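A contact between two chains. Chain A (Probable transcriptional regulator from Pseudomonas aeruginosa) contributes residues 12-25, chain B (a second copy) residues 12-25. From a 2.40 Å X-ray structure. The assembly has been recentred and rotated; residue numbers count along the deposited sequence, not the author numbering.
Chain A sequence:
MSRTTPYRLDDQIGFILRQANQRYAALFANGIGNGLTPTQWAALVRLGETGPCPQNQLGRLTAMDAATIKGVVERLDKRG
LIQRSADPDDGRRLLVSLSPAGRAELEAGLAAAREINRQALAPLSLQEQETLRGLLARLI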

# COMPACT_ATOMS: atom_id res chain seq x y z
N GLN A 12 10.83 -4.93 -9.51
CA GLN A 12 9.82 -3.92 -9.79
C GLN A 12 9.53 -3.17 -8.51
O GLN A 12 9.19 -3.78 -7.50
CB GLN A 12 8.55 -4.56 -10.36
CG GLN A 12 8.78 -5.35 -11.63
CD GLN A 12 9.73 -4.65 -12.60
OE1 GLN A 12 9.45 -3.54 -13.07
NE2 GLN A 12 10.87 -5.28 -12.87
N ILE A 13 9.69 -1.86 -8.56
CA ILE A 13 9.50 -1.01 -7.39
C ILE A 13 8.07 -1.03 -6.84
O ILE A 13 7.87 -0.82 -5.65
CB ILE A 13 10.02 0.43 -7.63
CG1 ILE A 13 10.20 1.18 -6.31
CG2 ILE A 13 9.11 1.18 -8.60
CD1 ILE A 13 11.40 0.72 -5.50
N GLY A 14 7.09 -1.31 -7.68
CA GLY A 14 5.71 -1.47 -7.20
C GLY A 14 5.51 -2.65 -6.27
O GLY A 14 4.87 -2.52 -5.23
N PHE A 15 6.06 -3.80 -6.64
CA PHE A 15 6.03 -5.01 -5.82
C PHE A 15 6.72 -4.77 -4.47
O PHE A 15 6.19 -5.12 -3.41
CB PHE A 15 6.71 -6.15 -6.60
CG PHE A 15 6.68 -7.49 -5.91
CD1 PHE A 15 5.52 -7.95 -5.26
CD2 PHE A 15 7.79 -8.32 -5.95
CE1 PHE A 15 5.49 -9.18 -4.64
CE2 PHE A 15 7.77 -9.57 -5.32
CZ PHE A 15 6.62 -10.00 -4.67
N ILE A 16 7.89 -4.13 -4.53
CA ILE A 16 8.67 -3.77 -3.35
C ILE A 16 7.89 -2.82 -2.44
O ILE A 16 7.79 -3.06 -1.25
CB ILE A 16 10.03 -3.15 -3.77
CG1 ILE A 16 10.84 -4.15 -4.64
CG2 ILE A 16 10.83 -2.67 -2.55
CD1 ILE A 16 12.20 -3.62 -5.11
N LEU A 17 7.33 -1.75 -3.01
CA LEU A 17 6.49 -0.81 -2.25
C LEU A 17 5.33 -1.49 -1.55
O LEU A 17 5.08 -1.21 -0.39
CB LEU A 17 5.97 0.32 -3.12
CG LEU A 17 6.98 1.38 -3.53
CD1 LEU A 17 6.32 2.35 -4.52
CD2 LEU A 17 7.51 2.09 -2.29
N ARG A 18 4.66 -2.40 -2.24
CA ARG A 18 3.53 -3.14 -1.67
C ARG A 18 3.97 -3.98 -0.47
O ARG A 18 3.30 -3.99 0.57
CB ARG A 18 2.85 -4.02 -2.72
CG ARG A 18 1.76 -4.90 -2.12
CD ARG A 18 0.75 -5.42 -3.14
NE ARG A 18 1.26 -6.41 -4.11
CZ ARG A 18 1.60 -7.67 -3.84
NH1 ARG A 18 1.55 -8.14 -2.60
NH2 ARG A 18 2.01 -8.48 -4.82
N GLN A 19 5.09 -4.68 -0.62
CA GLN A 19 5.61 -5.53 0.46
C GLN A 19 6.01 -4.76 1.70
O GLN A 19 5.70 -5.19 2.81
CB GLN A 19 6.80 -6.33 -0.04
CG GLN A 19 6.42 -7.41 -1.01
CD GLN A 19 7.63 -8.04 -1.59
OE1 GLN A 19 8.24 -7.52 -2.53
NE2 GLN A 19 8.02 -9.14 -1.03
N ALA A 20 6.74 -3.65 1.51
CA ALA A 20 7.08 -2.72 2.60
C ALA A 20 5.81 -2.20 3.28
O ALA A 20 5.73 -2.10 4.51
CB ALA A 20 7.91 -1.57 2.06
N ASN A 21 4.81 -1.88 2.46
CA ASN A 21 3.50 -1.47 2.95
C ASN A 21 2.83 -2.56 3.79
O ASN A 21 2.35 -2.29 4.88
CB ASN A 21 2.62 -1.04 1.78
CG ASN A 21 1.80 0.21 2.07
OD1 ASN A 21 0.58 0.19 1.97
ND2 ASN A 21 2.46 1.30 2.41
N GLN A 22 2.80 -3.80 3.27
CA GLN A 22 2.26 -4.96 4.00
C GLN A 22 2.97 -5.25 5.32
O GLN A 22 2.32 -5.57 6.32
CB GLN A 22 2.29 -6.23 3.14
CG GLN A 22 1.12 -6.37 2.18
CD GLN A 22 1.23 -7.59 1.27
OE1 GLN A 22 1.78 -8.65 1.66
NE2 GLN A 22 0.73 -7.45 0.07
N ARG A 23 4.30 -5.14 5.34
CA ARG A 23 5.07 -5.32 6.59
C ARG A 23 4.70 -4.24 7.60
O ARG A 23 4.48 -4.53 8.78
CB ARG A 23 6.59 -5.29 6.33
CG ARG A 23 7.42 -5.18 7.62
CD ARG A 23 8.87 -5.51 7.37
NE ARG A 23 9.73 -5.23 8.51
CZ ARG A 23 10.27 -4.05 8.82
NH1 ARG A 23 10.02 -2.96 8.09
NH2 ARG A 23 11.05 -3.95 9.89
N TYR A 24 4.60 -3.00 7.13
CA TYR A 24 4.24 -1.90 8.01
C TYR A 24 2.87 -2.15 8.62
O TYR A 24 2.68 -2.01 9.83
CB TYR A 24 4.30 -0.53 7.30
CG TYR A 24 4.02 0.57 8.28
CD1 TYR A 24 5.05 1.11 9.06
CD2 TYR A 24 2.71 1.03 8.48
CE1 TYR A 24 4.79 2.09 9.99
CE2 TYR A 24 2.44 2.01 9.42
CZ TYR A 24 3.50 2.53 10.17
OH TYR A 24 3.25 3.50 11.11
N ALA A 25 1.92 -2.54 7.78
CA ALA A 25 0.55 -2.87 8.23
C ALA A 25 0.52 -3.94 9.34
O ALA A 25 -0.27 -3.85 10.27
CB ALA A 25 -0.31 -3.29 7.03
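Chain B, residues 12-25: QIGFILRQANQRYA

At the apolar centre Leu A17 meets Leu B17, CD2 to CD2 at 4.5 Å. Each leucine (chi1 m, chi2 t) also packs on the alanine of the other chain: Leu A17 CD2 is 4.0 Å from Ala B20 CB, and Ala A20 CB is 3.9 Å from Leu B17 CD2. Its other methyl reaches the tyrosine stem, with Leu A17 CD1 4.1 Å from Tyr B24 CB and Tyr A24 CB 4.2 Å from Leu B17 CD1. Chain B, like chain A, is helical from residue 13 through 25, with Gln B12 at the N-cap position and i to i+4 backbone hydrogen bonds such as Leu B17 N to Ile B13 O, 2.8 Å. The helices run roughly antiparallel, their N-to-C directions 146° apart (signed crossing angle -146°) and their axes 9.4 Å apart at closest approach. The register therefore reverses: CA of Leu A17 is 5.9 Å from CA of Asn B21, and CA of Gly A14 is 6.3 Å from CA of Tyr B24. Asn B21 ND2 lies 3.2 Å from Leu A17 CB, a packing contact; no direct hydrogen bond crosses between the stretches. Farther out, each tyrosine ring (chi1 t) lies over a glycine in a CH-pi contact, Gly A14 CA and Gly B14 CA each 3.5 Å from the ring centroid of Tyr B24 and Tyr A24, respectively. A CB on either glycine would clash with that ring. Ile B13 CG2 adds an apolar contact to Tyr A24 CE1 at 4.2 Å. At the polar edge, water 1 accepts from Gly A14 N (3.1 Å) and bonds Tyr B24 OH (2.6 Å); water 2 likewise joins Gly B14 N (3.2 Å) to Tyr A24 OH (2.6 Å).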

# COMPACT_ATOMS: atom_id res chain seq x y z
N GLN B 12 6.39 10.08 9.42
CA GLN B 12 6.16 8.67 9.72
C GLN B 12 6.30 7.85 8.46
O GLN B 12 5.66 8.14 7.45
CB GLN B 12 4.78 8.46 10.37
CG GLN B 12 4.59 9.30 11.62
CD GLN B 12 5.70 9.08 12.64
OE1 GLN B 12 5.95 7.94 13.07
NE2 GLN B 12 6.39 10.16 13.01
N ILE B 13 7.16 6.84 8.52
CA ILE B 13 7.45 6.02 7.35
C ILE B 13 6.19 5.31 6.83
O ILE B 13 6.07 5.06 5.64
CB ILE B 13 8.63 5.06 7.60
CG1 ILE B 13 9.16 4.47 6.29
CG2 ILE B 13 8.24 3.96 8.59
CD1 ILE B 13 9.91 5.45 5.42
N GLY B 14 5.24 5.03 7.72
CA GLY B 14 3.97 4.44 7.31
C GLY B 14 3.16 5.31 6.37
O GLY B 14 2.63 4.82 5.39
N PHE B 15 3.05 6.60 6.68
CA PHE B 15 2.37 7.58 5.83
C PHE B 15 3.09 7.69 4.48
O PHE B 15 2.46 7.61 3.42
CB PHE B 15 2.34 8.94 6.56
CG PHE B 15 1.49 9.99 5.87
CD1 PHE B 15 0.29 9.66 5.23
CD2 PHE B 15 1.88 11.33 5.91
CE1 PHE B 15 -0.49 10.63 4.61
CE2 PHE B 15 1.10 12.32 5.30
CZ PHE B 15 -0.09 11.97 4.65
N ILE B 16 4.41 7.86 4.53
CA ILE B 16 5.28 7.91 3.36
C ILE B 16 5.11 6.67 2.47
O ILE B 16 4.92 6.79 1.26
CB ILE B 16 6.77 8.13 3.78
CG1 ILE B 16 6.95 9.49 4.50
CG2 ILE B 16 7.69 8.08 2.58
CD1 ILE B 16 8.30 9.68 5.19
N LEU B 17 5.13 5.48 3.06
CA LEU B 17 4.92 4.24 2.29
C LEU B 17 3.59 4.19 1.58
O LEU B 17 3.52 3.82 0.41
CB LEU B 17 5.14 2.98 3.13
CG LEU B 17 6.59 2.69 3.46
CD1 LEU B 17 6.65 1.59 4.50
CD2 LEU B 17 7.39 2.34 2.20
N ARG B 18 2.53 4.59 2.28
CA ARG B 18 1.18 4.59 1.69
C ARG B 18 1.06 5.53 0.49
O ARG B 18 0.42 5.18 -0.50
CB ARG B 18 0.10 4.93 2.72
CG ARG B 18 -1.26 4.97 2.07
CD ARG B 18 -2.41 4.90 3.04
NE ARG B 18 -2.46 5.98 4.03
CZ ARG B 18 -2.90 7.22 3.80
NH1 ARG B 18 -3.32 7.57 2.59
NH2 ARG B 18 -2.94 8.10 4.80
N GLN B 19 1.68 6.71 0.59
CA GLN B 19 1.62 7.71 -0.48
C GLN B 19 2.42 7.32 -1.72
O GLN B 19 1.99 7.55 -2.83
CB GLN B 19 2.13 9.05 0.02
CG GLN B 19 1.27 9.73 1.05
CD GLN B 19 1.90 11.02 1.49
OE1 GLN B 19 2.75 11.04 2.36
NE2 GLN B 19 1.50 12.09 0.88
N ALA B 20 3.61 6.76 -1.51
CA ALA B 20 4.45 6.21 -2.59
C ALA B 20 3.68 5.10 -3.30
O ALA B 20 3.65 5.04 -4.52
CB ALA B 20 5.76 5.67 -2.03
N ASN B 21 3.03 4.26 -2.51
CA ASN B 21 2.16 3.20 -3.00
C ASN B 21 0.94 3.71 -3.81
O ASN B 21 0.62 3.14 -4.86
CB ASN B 21 1.69 2.36 -1.82
CG ASN B 21 1.66 0.88 -2.12
OD1 ASN B 21 0.59 0.27 -2.06
ND2 ASN B 21 2.80 0.28 -2.42
N GLN B 22 0.28 4.75 -3.33
CA GLN B 22 -0.87 5.34 -4.05
C GLN B 22 -0.44 5.97 -5.37
O GLN B 22 -1.16 5.86 -6.37
CB GLN B 22 -1.60 6.40 -3.21
CG GLN B 22 -2.50 5.83 -2.11
CD GLN B 22 -3.08 6.91 -1.19
OE1 GLN B 22 -3.05 8.11 -1.50
NE2 GLN B 22 -3.60 6.49 -0.06
N ARG B 23 0.72 6.64 -5.36
CA ARG B 23 1.30 7.19 -6.59
C ARG B 23 1.61 6.06 -7.58
O ARG B 23 1.24 6.14 -8.75
CB ARG B 23 2.58 7.98 -6.30
CG ARG B 23 3.33 8.39 -7.57
CD ARG B 23 4.34 9.52 -7.32
NE ARG B 23 5.23 9.76 -8.45
CZ ARG B 23 6.32 9.05 -8.76
NH1 ARG B 23 6.68 7.97 -8.06
NH2 ARG B 23 7.05 9.41 -9.81
N TYR B 24 2.26 5.01 -7.10
CA TYR B 24 2.54 3.89 -7.99
C TYR B 24 1.24 3.35 -8.61
O TYR B 24 1.17 3.15 -9.84
CB TYR B 24 3.33 2.76 -7.30
CG TYR B 24 3.71 1.70 -8.30
CD1 TYR B 24 4.89 1.80 -9.05
CD2 TYR B 24 2.86 0.61 -8.55
CE1 TYR B 24 5.22 0.85 -9.99
CE2 TYR B 24 3.19 -0.35 -9.48
CZ TYR B 24 4.37 -0.23 -10.21
OH TYR B 24 4.69 -1.19 -11.16
N ALA B 25 0.21 3.15 -7.78
CA ALA B 25 -1.10 2.67 -8.24
C ALA B 25 -1.66 3.55 -9.36
O ALA B 25 -2.26 3.05 -10.32
CB ALA B 25 -2.10 2.58 -7.08
O HOH W 1 7.23 -1.52 -10.76
O HOH W 2 5.31 5.10 10.90